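Local coordinates for YusO protein (Bacillus subtilis, PDB 1S3J) that represses the multidrug resistance operon mdtRP by binding directly to its promoter region as a homodimer of the MarR family, at the interface of chains A and B. Coordinates in Å, arbitrary orientation; residue numbers count along the deposited sequence, not the author numbering. Chains: chain A/B, YusO protein.

Contact 1: the interface of chains A and B. Residues chain A 109, 112-113, 116; chain B 12-13, 16.
B:Gln12 reaches across to chain A and lays its amide between A:Met116 and A:Arg112. This is the tightly packed part of the contact. B:Gln12 buries more surface against the partner than any other residue here, 74 Å². Its CG stands anti to the backbone N (chi1 168°), and the chain then bends at chi2. This brings the two ends of the amide to different neighbours. The nitrogen end meets the side chain of A:Met116, which is built as selenomethionine. NE2 of B:Gln12 is 3.5 Å from CB of A:Met116. The terminal methyl CE of A:Met116 curls back to 3.7 Å from the same NE2. OE1 of B:Gln12 sits at the edge of the guanidinium, in its plane, 3.7 Å from NH1 of A:Arg112.

One turn further along the chain B helix, OE1 of B:Gln16 sits over one face of the guanidinium, near NH1 and CZ. This OE1 of B:Gln16 lies 2.7 Å from NH1 of A:Arg112, but out of the guanidinium plane. No N-H is therefore directed at it, and the pair is not a hydrogen bond. The amide and guanidinium planes are 77° apart. Attraction between the guanidinium and the carbonyl oxygens may still favour this placement.

The other side of the patch is looser. CD1 of A:Leu109 and CD2 of B:Leu13 face each other at 4.3 Å, wider than a close methyl contact. A:Lys113 comes nearest with its backbone CA, 4.4 Å from CG of B:Gln12.

The chain A residues lie on helix 99-120, and the chain B residues on the N-terminal helix 4-33. This part of the homodimer interface therefore joins a late helix of one subunit to the first helix of the other.

Contact 2: the interface of chains A and B. Residues chain A 127, 130-131, 133-134; chain B 123, 127, 130-131, 134.
Helix 125-143 of chain A crosses helix 125-141 of chain B, and B:Leu123 joins from the loop just ahead of the chain B helix. The two helices run in roughly opposite senses, at a slant. A:Gln130 and B:Gln130 meet near the two-fold axis. Their side chains cross at about a right angle, yet the terminal amides stack face to face with planes 15° apart. The amide carbons CD of A:Gln130 and B:Gln130 are 3.6 Å apart. Both glutamine side chains are extended beyond CG, which carries the amides out to this meeting point. No hydrogen bond joins them.

An isoleucine flanks the glutamine pair on each side. CD1 of A:Ile134 packs 3.8 Å from CB of B:Gln130. CG1 of A:Ile134 lies anti to its carbonyl carbon (chi1 -67°), and this points CD1 at the partner helix. Its other branch, CG2, rests 4.0 Å from CD1 of B:Leu123. On the opposite flank, CD1 of B:Ile134 comes within 3.5 Å of the backbone O of A:Glu127. The same methyl lies 4.1 Å from CB of A:Ala131.

At one margin, A:His133 meets B:Glu127. The carboxylate stands at the edge of the imidazole, with CD of B:Glu127 in the ring plane. ND1 of A:His133 is 3.5 Å from OE2 of B:Glu127. This is not a hydrogen bond in the model. If the histidine is protonated, opposite charges could draw the groups together.

The patch thus rests on packing rather than on polar bonds. It lies in the last helix of each chain, in the dimerisation part of the MarR fold and apart from the DNA-binding helix-turn-helix.

Contact 1: the interface of chains A and B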
ATOM      1  N   LEU A 109      -9.944  -8.091  11.536  1.00 42.09           N
ATOM      2  CA  LEU A 109      -9.893  -6.672  11.900  1.00 42.44           C
ATOM      3  C   LEU A 109      -9.233  -6.465  13.285  1.00 42.05           C
ATOM      4  O   LEU A 109      -8.427  -5.549  13.465  1.00 41.30           O
ATOM      5  CB  LEU A 109     -11.300  -6.072  11.886  1.00 42.63           C
ATOM      6  CG  LEU A 109     -11.422  -4.554  11.712  1.00 44.38           C
ATOM      7  CD1 LEU A 109     -11.135  -4.132  10.270  1.00 45.30           C
ATOM      8  CD2 LEU A 109     -12.823  -4.088  12.146  1.00 45.08           C
ATOM      9  N   ARG A 112      -5.613  -6.745  12.931  1.00 42.09           N
ATOM     10  CA  ARG A 112      -5.076  -5.493  12.381  1.00 42.21           C
ATOM     11  C   ARG A 112      -5.024  -4.381  13.431  1.00 42.10           C
ATOM     12  O   ARG A 112      -4.099  -3.571  13.437  1.00 41.70           O
ATOM     13  CB  ARG A 112      -5.912  -4.979  11.200  1.00 41.97           C
ATOM     14  CG  ARG A 112      -5.764  -5.760   9.910  1.00 43.36           C
ATOM     15  CD  ARG A 112      -6.680  -5.244   8.793  1.00 44.30           C
ATOM     16  NE  ARG A 112      -6.100  -5.416   7.458  1.00 45.02           N
ATOM     17  CZ  ARG A 112      -5.473  -4.480   6.763  1.00 46.70           C
ATOM     18  NH1 ARG A 112      -5.310  -3.257   7.246  1.00 48.94           N
ATOM     19  NH2 ARG A 112      -4.992  -4.767   5.567  1.00 48.01           N
ATOM     20  N   LYS A 113      -6.042  -4.334  14.286  1.00 41.87           N
ATOM     21  CA  LYS A 113      -6.155  -3.284  15.285  1.00 42.30           C
ATOM     22  C   LYS A 113      -5.032  -3.463  16.308  1.00 41.62           C
ATOM     23  O   LYS A 113      -4.344  -2.513  16.637  1.00 41.30           O
ATOM     24  CB  LYS A 113      -7.539  -3.329  15.958  1.00 42.70           C
ATOM     25  CG  LYS A 113      -7.676  -2.513  17.241  1.00 44.89           C
ATOM     26  CD  LYS A 113      -9.058  -2.691  17.900  1.00 47.35           C
ATOM     27  CE  LYS A 113      -9.335  -1.582  18.917  1.00 48.91           C
ATOM     28  NZ  LYS A 113      -8.074  -1.045  19.529  1.00 49.42           N
HETATM   29  N   MSE A 116      -1.683  -2.253  14.952  1.00 39.56           N
HETATM   30  CA  MSE A 116      -1.618  -0.790  14.890  1.00 40.22           C
HETATM   31  C   MSE A 116      -1.445  -0.196  16.273  1.00 40.08           C
HETATM   32  O   MSE A 116      -0.653   0.712  16.464  1.00 39.24           O
HETATM   33  CB  MSE A 116      -2.890  -0.212  14.246  1.00 40.81           C
HETATM   34  CG  MSE A 116      -2.824   1.297  13.984  1.00 43.36           C
HETATM   35 SE   MSE A 116      -1.326   1.822  12.833  0.79 50.00          SE
HETATM   36  CE  MSE A 116      -1.305   0.359  11.626  1.00 46.06           C
TER
ATOM     37  N   GLN B  12      -7.290   3.406  12.986  1.00 38.11           N
ATOM     38  CA  GLN B  12      -7.054   2.235  12.131  1.00 38.70           C
ATOM     39  C   GLN B  12      -7.956   2.264  10.920  1.00 38.43           C
ATOM     40  O   GLN B  12      -7.515   2.024   9.806  1.00 38.88           O
ATOM     41  CB  GLN B  12      -7.244   0.931  12.938  1.00 39.69           C
ATOM     42  CG  GLN B  12      -7.316  -0.379  12.148  1.00 42.38           C
ATOM     43  CD  GLN B  12      -6.158  -0.578  11.185  1.00 46.48           C
ATOM     44  OE1 GLN B  12      -6.303  -1.282  10.169  1.00 49.17           O
ATOM     45  NE2 GLN B  12      -5.007   0.032  11.492  1.00 48.91           N
ATOM     46  N   LEU B  13      -9.218   2.600  11.122  1.00 38.00           N
ATOM     47  CA  LEU B  13     -10.176   2.578  10.039  1.00 37.51           C
ATOM     48  C   LEU B  13      -9.957   3.745   9.062  1.00 36.71           C
ATOM     49  O   LEU B  13     -10.171   3.597   7.849  1.00 35.70           O
ATOM     50  CB  LEU B  13     -11.596   2.556  10.607  1.00 38.10           C
ATOM     51  CG  LEU B  13     -11.865   1.312  11.478  1.00 40.86           C
ATOM     52  CD1 LEU B  13     -13.156   1.453  12.308  1.00 42.78           C
ATOM     53  CD2 LEU B  13     -11.895   0.048  10.603  1.00 43.04           C
ATOM     54  N   GLN B  16      -6.824   2.646   7.099  1.00 35.17           N
ATOM     55  CA  GLN B  16      -7.212   1.615   6.150  1.00 36.09           C
ATOM     56  C   GLN B  16      -7.886   2.225   4.932  1.00 35.84           C
ATOM     57  O   GLN B  16      -7.575   1.834   3.803  1.00 36.79           O
ATOM     58  CB  GLN B  16      -8.121   0.560   6.789  1.00 36.22           C
ATOM     59  CG  GLN B  16      -8.860  -0.365   5.777  1.00 39.38           C
ATOM     60  CD  GLN B  16      -7.941  -1.357   5.086  1.00 41.66           C
ATOM     61  OE1 GLN B  16      -7.036  -1.892   5.708  1.00 43.63           O
ATOM     62  NE2 GLN B  16      -8.185  -1.610   3.799  1.00 44.95           N
TER

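Contact 2: the interface of chains A and B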
ATOM      1  N   GLU A 127      -1.326  13.517  21.471  1.00 24.77           N
ATOM      2  CA  GLU A 127      -0.913  13.100  20.129  1.00 24.95           C
ATOM      3  C   GLU A 127      -1.911  12.123  19.553  1.00 25.11           C
ATOM      4  O   GLU A 127      -2.166  12.158  18.372  1.00 25.16           O
ATOM      5  CB  GLU A 127       0.482  12.477  20.136  1.00 24.06           C
ATOM      6  CG  GLU A 127       1.576  13.499  20.320  1.00 24.50           C
ATOM      7  CD  GLU A 127       2.893  12.882  20.789  1.00 25.42           C
ATOM      8  OE1 GLU A 127       2.938  11.696  21.133  1.00 25.71           O
ATOM      9  OE2 GLU A 127       3.888  13.603  20.847  1.00 30.84           O
ATOM     10  N   GLN A 130      -4.826  14.248  18.310  1.00 25.26           N
ATOM     11  CA  GLN A 130      -4.361  14.859  17.062  1.00 24.89           C
ATOM     12  C   GLN A 130      -4.408  13.835  15.940  1.00 24.85           C
ATOM     13  O   GLN A 130      -4.890  14.151  14.863  1.00 25.17           O
ATOM     14  CB  GLN A 130      -2.929  15.357  17.184  1.00 24.96           C
ATOM     15  CG  GLN A 130      -2.717  16.593  18.047  1.00 25.73           C
ATOM     16  CD  GLN A 130      -1.257  16.813  18.406  1.00 26.06           C
ATOM     17  OE1 GLN A 130      -0.378  16.145  17.875  1.00 26.85           O
ATOM     18  NE2 GLN A 130      -1.000  17.757  19.280  1.00 23.40           N
ATOM     19  N   ALA A 131      -3.924  12.602  16.184  1.00 24.60           N
ATOM     20  CA  ALA A 131      -3.874  11.593  15.112  1.00 24.46           C
ATOM     21  C   ALA A 131      -5.270  11.155  14.692  1.00 23.89           C
ATOM     22  O   ALA A 131      -5.503  10.903  13.530  1.00 24.33           O
ATOM     23  CB  ALA A 131      -3.018  10.357  15.504  1.00 23.80           C
ATOM     24  N   HIS A 133      -7.958  13.021  14.693  1.00 24.82           N
ATOM     25  CA  HIS A 133      -8.490  14.144  13.925  1.00 26.22           C
ATOM     26  C   HIS A 133      -7.858  14.276  12.515  1.00 25.38           C
ATOM     27  O   HIS A 133      -8.553  14.484  11.552  1.00 25.31           O
ATOM     28  CB  HIS A 133      -8.240  15.438  14.699  1.00 26.85           C
ATOM     29  CG  HIS A 133      -8.644  16.670  13.961  1.00 30.92           C
ATOM     30  ND1 HIS A 133      -7.769  17.395  13.177  1.00 35.39           N
ATOM     31  CD2 HIS A 133      -9.839  17.305  13.883  1.00 35.63           C
ATOM     32  CE1 HIS A 133      -8.411  18.423  12.652  1.00 37.30           C
ATOM     33  NE2 HIS A 133      -9.666  18.391  13.063  1.00 37.48           N
ATOM     34  N   ILE A 134      -6.536  14.201  12.427  1.00 24.94           N
ATOM     35  CA  ILE A 134      -5.819  14.294  11.152  1.00 24.46           C
ATOM     36  C   ILE A 134      -6.156  13.109  10.216  1.00 24.55           C
ATOM     37  O   ILE A 134      -6.383  13.308   9.041  1.00 24.56           O
ATOM     38  CB  ILE A 134      -4.312  14.387  11.439  1.00 24.43           C
ATOM     39  CG1 ILE A 134      -3.987  15.719  12.135  1.00 25.62           C
ATOM     40  CG2 ILE A 134      -3.483  14.222  10.207  1.00 25.30           C
ATOM     41  CD1 ILE A 134      -2.587  15.748  12.747  1.00 24.58           C
TER
ATOM     42  N   LEU B 123      -4.509  19.507   4.760  1.00 30.68           N
ATOM     43  CA  LEU B 123      -4.220  19.815   6.138  1.00 29.60           C
ATOM     44  C   LEU B 123      -3.736  21.241   6.220  1.00 28.93           C
ATOM     45  O   LEU B 123      -3.192  21.755   5.268  1.00 28.54           O
ATOM     46  CB  LEU B 123      -3.127  18.880   6.687  1.00 28.71           C
ATOM     47  CG  LEU B 123      -3.335  17.370   6.670  1.00 27.73           C
ATOM     48  CD1 LEU B 123      -2.120  16.612   7.315  1.00 27.28           C
ATOM     49  CD2 LEU B 123      -4.622  17.010   7.359  1.00 27.59           C
ATOM     50  N   GLU B 127      -1.463  21.223  11.329  1.00 27.51           N
ATOM     51  CA  GLU B 127      -1.731  19.785  11.243  1.00 27.91           C
ATOM     52  C   GLU B 127      -0.618  19.009  10.558  1.00 27.68           C
ATOM     53  O   GLU B 127      -0.233  17.941  11.015  1.00 26.88           O
ATOM     54  CB  GLU B 127      -3.055  19.537  10.539  1.00 27.80           C
ATOM     55  CG  GLU B 127      -4.246  20.069  11.321  1.00 28.33           C
ATOM     56  CD  GLU B 127      -5.511  20.116  10.488  1.00 28.92           C
ATOM     57  OE1 GLU B 127      -5.431  20.343   9.278  1.00 29.99           O
ATOM     58  OE2 GLU B 127      -6.594  19.932  11.050  1.00 30.68           O
ATOM     59  N   GLN B 130       2.067  18.522  13.065  1.00 26.50           N
ATOM     60  CA  GLN B 130       1.658  17.506  14.021  1.00 25.75           C
ATOM     61  C   GLN B 130       1.835  16.121  13.377  1.00 25.45           C
ATOM     62  O   GLN B 130       2.304  15.176  14.024  1.00 23.55           O
ATOM     63  CB  GLN B 130       0.197  17.700  14.429  1.00 25.81           C
ATOM     64  CG  GLN B 130      -0.113  18.962  15.290  1.00 24.70           C
ATOM     65  CD  GLN B 130      -1.604  19.079  15.590  1.00 23.45           C
ATOM     66  OE1 GLN B 130      -2.398  18.234  15.177  1.00 23.34           O
ATOM     67  NE2 GLN B 130      -1.979  20.101  16.309  1.00 22.75           N
ATOM     68  N   ALA B 131       1.474  16.023  12.095  1.00 24.92           N
ATOM     69  CA  ALA B 131       1.576  14.750  11.372  1.00 24.76           C
ATOM     70  C   ALA B 131       3.042  14.350  11.182  1.00 24.19           C
ATOM     71  O   ALA B 131       3.378  13.192  11.311  1.00 24.63           O
ATOM     72  CB  ALA B 131       0.820  14.783  10.065  1.00 23.95           C
ATOM     73  N   ILE B 134       4.275  13.214  14.745  1.00 26.28           N
ATOM     74  CA  ILE B 134       3.668  11.931  15.085  1.00 25.46           C
ATOM     75  C   ILE B 134       4.273  10.785  14.279  1.00 24.69           C
ATOM     76  O   ILE B 134       4.630   9.767  14.838  1.00 24.52           O
ATOM     77  CB  ILE B 134       2.147  11.967  14.874  1.00 25.05           C
ATOM     78  CG1 ILE B 134       1.485  12.782  15.990  1.00 26.19           C
ATOM     79  CG2 ILE B 134       1.573  10.555  14.856  1.00 26.30           C
ATOM     80  CD1 ILE B 134      -0.007  13.057  15.778  1.00 23.89           C
TER

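Contact 1 and contact 2 share no residue, and the centres of their C-alpha atoms lie about 17 Å apart. They use different elements: contact 1 pairs helix 99-120 with the partner's N-terminal helix, while contact 2 pairs the last helices, with help from the loop ahead of one of them. Contact 2 lies close to the two-fold axis. Contact 1 lies off it and recurs with the chains exchanged. In each chain helix 99-120 is followed directly by the last helix, so the two contacts are linked along the sequence. Together they help join the subunits, which probably sets the spacing of the two DNA-binding motifs.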